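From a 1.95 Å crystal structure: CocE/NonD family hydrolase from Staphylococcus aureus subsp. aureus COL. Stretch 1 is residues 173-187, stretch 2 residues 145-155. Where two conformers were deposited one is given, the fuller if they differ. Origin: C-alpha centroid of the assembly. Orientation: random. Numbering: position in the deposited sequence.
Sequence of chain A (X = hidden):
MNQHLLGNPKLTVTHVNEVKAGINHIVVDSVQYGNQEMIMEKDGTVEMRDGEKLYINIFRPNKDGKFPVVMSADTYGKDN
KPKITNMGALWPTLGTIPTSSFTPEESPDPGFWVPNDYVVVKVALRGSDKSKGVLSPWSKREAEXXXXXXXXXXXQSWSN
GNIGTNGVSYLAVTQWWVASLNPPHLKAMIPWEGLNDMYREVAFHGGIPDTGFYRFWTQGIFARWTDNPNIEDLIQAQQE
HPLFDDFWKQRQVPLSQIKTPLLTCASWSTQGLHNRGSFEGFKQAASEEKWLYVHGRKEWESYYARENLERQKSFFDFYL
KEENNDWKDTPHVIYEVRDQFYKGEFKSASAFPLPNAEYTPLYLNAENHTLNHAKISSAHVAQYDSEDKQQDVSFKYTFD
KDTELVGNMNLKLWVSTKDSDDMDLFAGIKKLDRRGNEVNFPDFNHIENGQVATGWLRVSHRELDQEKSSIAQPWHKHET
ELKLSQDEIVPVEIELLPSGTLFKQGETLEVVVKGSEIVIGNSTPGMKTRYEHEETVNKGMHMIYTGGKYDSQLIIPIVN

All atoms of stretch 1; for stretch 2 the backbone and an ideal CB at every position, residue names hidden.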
# COMPACT_ATOMS: atom_id res chain seq x y z
N VAL A 173 1.96 -4.25 6.70
CA VAL A 173 2.99 -5.13 6.10
C VAL A 173 3.38 -6.24 7.10
O VAL A 173 3.50 -7.42 6.73
CB VAL A 173 4.27 -4.35 5.70
CG1 VAL A 173 5.36 -5.31 5.08
CG2 VAL A 173 3.95 -3.17 4.77
N THR A 174 3.54 -5.88 8.37
CA THR A 174 3.89 -6.86 9.40
C THR A 174 2.80 -7.94 9.58
O THR A 174 3.10 -9.02 10.05
CB THR A 174 4.21 -6.22 10.74
OG1 THR A 174 3.13 -5.35 11.16
CG2 THR A 174 5.49 -5.39 10.69
N GLN A 175 1.56 -7.60 9.24
CA GLN A 175 0.46 -8.61 9.29
C GLN A 175 0.58 -9.59 8.15
O GLN A 175 0.44 -10.77 8.37
CB GLN A 175 -0.88 -7.95 9.21
CG GLN A 175 -1.17 -6.99 10.37
CD GLN A 175 -2.58 -6.44 10.24
OE1 GLN A 175 -3.54 -7.22 10.24
NE2 GLN A 175 -2.72 -5.10 10.15
N TRP A 176 0.87 -9.13 6.93
CA TRP A 176 1.08 -10.10 5.86
C TRP A 176 2.19 -11.05 6.27
O TRP A 176 2.10 -12.27 6.10
CB TRP A 176 1.47 -9.41 4.54
CG TRP A 176 0.42 -8.52 3.90
CD1 TRP A 176 0.58 -7.19 3.58
CD2 TRP A 176 -0.89 -8.90 3.43
NE1 TRP A 176 -0.56 -6.71 3.00
CE2 TRP A 176 -1.46 -7.74 2.84
CE3 TRP A 176 -1.63 -10.10 3.40
CZ2 TRP A 176 -2.75 -7.73 2.29
CZ3 TRP A 176 -2.91 -10.09 2.82
CH2 TRP A 176 -3.45 -8.91 2.27
N TRP A 177 3.27 -10.48 6.76
CA TRP A 177 4.39 -11.29 7.26
C TRP A 177 4.00 -12.34 8.35
O TRP A 177 4.21 -13.54 8.15
CB TRP A 177 5.57 -10.39 7.72
CG TRP A 177 6.56 -10.20 6.59
CD1 TRP A 177 6.81 -9.06 5.88
CD2 TRP A 177 7.42 -11.21 6.03
NE1 TRP A 177 7.75 -9.30 4.94
CE2 TRP A 177 8.14 -10.60 4.99
CE3 TRP A 177 7.63 -12.57 6.29
CZ2 TRP A 177 9.07 -11.31 4.23
CZ3 TRP A 177 8.56 -13.26 5.55
CH2 TRP A 177 9.27 -12.64 4.54
N VAL A 178 3.46 -11.89 9.47
CA VAL A 178 3.20 -12.86 10.58
C VAL A 178 2.14 -13.89 10.17
O VAL A 178 2.23 -15.07 10.51
CB VAL A 178 2.88 -12.14 11.91
CG1 VAL A 178 1.44 -11.56 11.93
CG2 VAL A 178 3.13 -13.05 13.09
N ALA A 179 1.16 -13.47 9.38
CA ALA A 179 0.10 -14.39 8.93
C ALA A 179 0.67 -15.51 8.05
O ALA A 179 0.11 -16.64 8.03
CB ALA A 179 -1.05 -13.65 8.21
N SER A 180 1.77 -15.24 7.34
CA SER A 180 2.40 -16.28 6.51
C SER A 180 2.98 -17.44 7.37
O SER A 180 3.26 -18.54 6.87
CB SER A 180 3.47 -15.68 5.58
OG SER A 180 4.68 -15.39 6.28
N LEU A 181 3.19 -17.18 8.66
CA LEU A 181 3.64 -18.18 9.61
C LEU A 181 2.48 -18.96 10.32
O LEU A 181 2.75 -19.86 11.06
CB LEU A 181 4.53 -17.51 10.66
CG LEU A 181 5.76 -16.71 10.19
CD1 LEU A 181 6.45 -16.03 11.37
CD2 LEU A 181 6.73 -17.66 9.39
N ASN A 182 1.24 -18.52 10.11
CA ASN A 182 0.04 -19.13 10.67
C ASN A 182 0.08 -19.31 12.20
O ASN A 182 -0.00 -20.43 12.71
CB ASN A 182 -0.23 -20.45 9.96
CG ASN A 182 -0.64 -20.25 8.56
OD1 ASN A 182 -1.75 -19.79 8.30
ND2 ASN A 182 0.29 -20.50 7.62
N PRO A 183 0.14 -18.18 12.95
CA PRO A 183 0.10 -18.31 14.39
C PRO A 183 -1.25 -18.95 14.78
O PRO A 183 -2.30 -18.49 14.27
CB PRO A 183 0.20 -16.83 14.89
CG PRO A 183 0.71 -16.05 13.74
CD PRO A 183 0.18 -16.77 12.53
N PRO A 184 -1.25 -20.00 15.66
CA PRO A 184 -2.50 -20.71 15.95
C PRO A 184 -3.64 -19.82 16.53
O PRO A 184 -4.80 -20.05 16.21
CB PRO A 184 -2.07 -21.77 16.96
CG PRO A 184 -0.65 -22.03 16.61
CD PRO A 184 -0.09 -20.74 16.14
N HIS A 185 -3.29 -18.78 17.28
CA HIS A 185 -4.31 -17.88 17.86
C HIS A 185 -4.56 -16.60 17.10
O HIS A 185 -5.31 -15.75 17.58
CB HIS A 185 -3.97 -17.62 19.34
CG HIS A 185 -3.97 -18.88 20.14
ND1 HIS A 185 -2.86 -19.70 20.23
CD2 HIS A 185 -4.96 -19.50 20.82
CE1 HIS A 185 -3.17 -20.74 20.99
NE2 HIS A 185 -4.44 -20.65 21.36
N LEU A 186 -3.95 -16.43 15.92
CA LEU A 186 -4.30 -15.34 15.02
C LEU A 186 -5.58 -15.81 14.31
O LEU A 186 -5.54 -16.71 13.45
CB LEU A 186 -3.19 -15.06 13.99
CG LEU A 186 -3.50 -13.92 13.00
CD1 LEU A 186 -3.65 -12.58 13.74
CD2 LEU A 186 -2.48 -13.89 11.83
N LYS A 187 -6.71 -15.22 14.68
CA LYS A 187 -8.03 -15.64 14.20
C LYS A 187 -8.60 -14.72 13.11
O LYS A 187 -9.60 -15.07 12.49
CB LYS A 187 -9.04 -15.71 15.35
CG LYS A 187 -8.65 -16.67 16.49
CD LYS A 187 -8.47 -18.10 16.00
CE LYS A 187 -8.15 -19.09 17.14
NZ LYS A 187 -9.45 -19.48 17.79
N UNK A 145 9.17 -12.80 15.66
CA UNK A 145 9.01 -12.11 16.93
C UNK A 145 7.52 -11.79 17.17
O UNK A 145 7.00 -12.00 18.25
CB UNK A 145 9.85 -10.83 16.95
N UNK A 146 6.86 -11.26 16.14
CA UNK A 146 5.42 -10.94 16.16
C UNK A 146 4.58 -12.18 16.50
O UNK A 146 3.70 -12.16 17.37
CB UNK A 146 4.98 -10.37 14.81
N UNK A 147 4.91 -13.31 15.88
CA UNK A 147 4.26 -14.55 16.19
C UNK A 147 4.34 -14.87 17.68
O UNK A 147 3.32 -15.25 18.28
CB UNK A 147 4.88 -15.68 15.37
N UNK A 148 5.54 -14.72 18.27
CA UNK A 148 5.65 -14.98 19.72
C UNK A 148 4.72 -14.09 20.57
O UNK A 148 4.12 -14.57 21.60
CB UNK A 148 7.10 -14.77 20.17
N UNK A 149 4.57 -12.83 20.19
CA UNK A 149 3.75 -11.92 20.95
C UNK A 149 2.26 -12.30 20.82
O UNK A 149 1.50 -12.20 21.81
CB UNK A 149 3.99 -10.48 20.48
N UNK A 150 1.84 -12.71 19.61
CA UNK A 150 0.46 -13.18 19.38
C UNK A 150 0.15 -14.34 20.29
O UNK A 150 -0.87 -14.34 20.97
CB UNK A 150 0.25 -13.59 17.92
N UNK A 151 1.04 -15.33 20.33
CA UNK A 151 0.82 -16.53 21.11
C UNK A 151 0.88 -16.26 22.61
O UNK A 151 0.15 -16.87 23.37
CB UNK A 151 1.85 -17.59 20.73
N UNK A 152 1.73 -15.32 23.03
CA UNK A 152 1.78 -14.90 24.42
C UNK A 152 0.46 -14.24 24.88
O UNK A 152 -0.08 -14.57 25.94
CB UNK A 152 2.95 -13.93 24.62
N UNK A 153 -0.05 -13.35 24.04
CA UNK A 153 -1.29 -12.63 24.27
C UNK A 153 -2.45 -13.59 24.44
O UNK A 153 -3.31 -13.34 25.26
CB UNK A 153 -1.57 -11.66 23.12
N UNK A 154 -2.45 -14.69 23.68
CA UNK A 154 -3.52 -15.65 23.74
C UNK A 154 -3.62 -16.36 25.07
O UNK A 154 -4.67 -16.85 25.41
CB UNK A 154 -3.35 -16.68 22.62
N UNK A 155 -2.54 -16.34 25.84
CA UNK A 155 -2.50 -16.99 27.11
C UNK A 155 -2.65 -16.08 28.34
O UNK A 155 -2.52 -16.54 29.45
CB UNK A 155 -1.18 -17.76 27.21

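Stretch 2 continues a helix that begins earlier in the chain. Its axis approaches that of helix 173-179 to 9.5 Å, at 79°, so the two helices cross steeply. The chain after the first helix, 181 to 186, then runs beside 147, 150, 151 and 154.

Position 145 points its CA-to-CB bond away, and stretch 1 sets no requirement. It is Asp145, whose carboxylate is hydrogen-bonded elsewhere in the structure.

Position 146 points toward the first helix. Its ideal CB lies 3.7 Å from Val178 CG2, and Thr174 and Gln175 lie further along. A long apolar or aromatic side chain would suit, and a polar tip could use Thr174 OG1. The residue is Tyr146, chi1 t. Val178 CG1 sits over one face of its ring, 4.1 Å from the centroid, a CH-pi contact. Water 1 links the two hydroxyls, 2.7 Å from Tyr146 OH and 3.0 Å from Thr174 OG1.

Position 147 points sideways. Its ideal CB is 3.9 Å from Val178 CG2 and 4.3 Å from Leu181 CD1, with Pro183 nearby. Leucine, methionine or an aromatic residue could cover this apolar surface. It is Tyr147, and the end of its side chain comes nearer. Pro183 CB lies over one ring face, 4.2 Å from the centroid, and Leu181 O lies at the edge, 3.5 Å from Tyr147 CE2. The ring reaches Pro184, with Pro184 CD 3.4 Å from Tyr147 OH. Water 2 bridges Tyr147 OH at 3.2 Å and Asn182 O at 3.0 Å, donating to the carbonyl.

Positions 148 and 149 have nothing of stretch 1 within 5.5 Å of their ideal CB atoms, so many residues would fit. They are Glu148 and Val149.

Position 150 points toward stretch 1. Val178, Pro183 and Leu186 offer carbon there, so valine, leucine, isoleucine or methionine would suit. It is Ile150. Its CD1 lies 3.8 Å from Val178 CG2 and 4.0 Å from Pro183 CG. Its CG2 is 4.4 Å from Leu186 CB.

Position 151 points sideways, with its ideal CB 5.2 Å from His185 ND1. The backbone N of His185 is a second possible donor. An acceptor of some length, such as glutamate or glutamine, would suit. It is Glu151, chi1 and chi2 both m, which brings the carboxylate to both donors. His185 ND1 donates to Glu151 OE1 at 2.6 Å, and His185 N donates to Glu151 OE2 at 2.9 Å. One side chain thus holds both the ring and the backbone of His185.

Positions 152 and 153 are out of reach and leave the choice open. They are Trp152 and Ala153.

Position 154 points toward His185, and its ideal CB is already tight, 3.4 Å from His185 CG. A small side chain is favoured. It is Ala154, whose CB lies over one face of the imidazole, 3.8 Å from the centroid, while Glu151 OE1 binds at the ring edge.

Position 155 is past the helix. Its CA-to-CB bond points sideways, and stretch 1 has nothing within 5.5 Å of the ideal CB, so many residues would fit. It is Asn155, which makes no contact with stretch 1.

Stretch 2, residues 145-155: DYYEVIEWAAN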
# COMPACT_ATOMS: atom_id res chain seq x y z
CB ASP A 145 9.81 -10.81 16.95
CG ASP A 145 11.32 -11.03 17.03
OD1 ASP A 145 11.76 -12.12 17.43
OD2 ASP A 145 12.06 -10.09 16.66
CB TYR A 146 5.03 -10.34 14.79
CG TYR A 146 3.75 -9.48 14.72
CD1 TYR A 146 3.45 -8.76 13.57
CD2 TYR A 146 2.80 -9.46 15.75
CE1 TYR A 146 2.31 -7.99 13.48
CE2 TYR A 146 1.64 -8.69 15.65
CZ TYR A 146 1.41 -7.96 14.50
OH TYR A 146 0.30 -7.16 14.37
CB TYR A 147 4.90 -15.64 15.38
CG TYR A 147 4.40 -17.08 15.50
CD1 TYR A 147 4.52 -17.83 16.68
CD2 TYR A 147 3.95 -17.73 14.37
CE1 TYR A 147 4.14 -19.18 16.71
CE2 TYR A 147 3.56 -19.07 14.41
CZ TYR A 147 3.66 -19.78 15.56
OH TYR A 147 3.26 -21.10 15.54
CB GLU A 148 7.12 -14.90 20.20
CG GLU A 148 8.05 -15.95 19.62
CD GLU A 148 9.28 -16.22 20.49
OE1 GLU A 148 9.05 -16.67 21.63
OE2 GLU A 148 10.44 -16.01 20.04
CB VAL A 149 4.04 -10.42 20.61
CG1 VAL A 149 3.19 -9.50 21.50
CG2 VAL A 149 5.58 -10.09 20.80
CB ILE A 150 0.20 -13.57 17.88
CG1 ILE A 150 0.23 -12.31 17.04
CG2 ILE A 150 -1.08 -14.36 17.74
CD1 ILE A 150 0.32 -12.55 15.54
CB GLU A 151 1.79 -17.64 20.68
CG GLU A 151 1.54 -18.09 19.22
CD GLU A 151 0.08 -18.51 18.96
OE1 GLU A 151 -0.38 -19.47 19.64
OE2 GLU A 151 -0.62 -17.88 18.10
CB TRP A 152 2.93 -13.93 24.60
CG TRP A 152 2.97 -13.28 25.97
CD1 TRP A 152 3.60 -13.76 27.08
CD2 TRP A 152 2.36 -12.07 26.33
NE1 TRP A 152 3.41 -12.89 28.13
CE2 TRP A 152 2.65 -11.85 27.69
CE3 TRP A 152 1.61 -11.11 25.64
CZ2 TRP A 152 2.20 -10.72 28.37
CZ3 TRP A 152 1.18 -9.99 26.31
CH2 TRP A 152 1.47 -9.81 27.67
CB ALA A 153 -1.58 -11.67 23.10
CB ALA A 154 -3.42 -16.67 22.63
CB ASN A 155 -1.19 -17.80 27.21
CG ASN A 155 -1.25 -19.08 26.40
OD1 ASN A 155 -0.32 -19.38 25.65
ND2 ASN A 155 -2.37 -19.78 26.47
O HOH W 1 0.72 -4.96 12.87
O HOH W 2 2.19 -22.44 12.88
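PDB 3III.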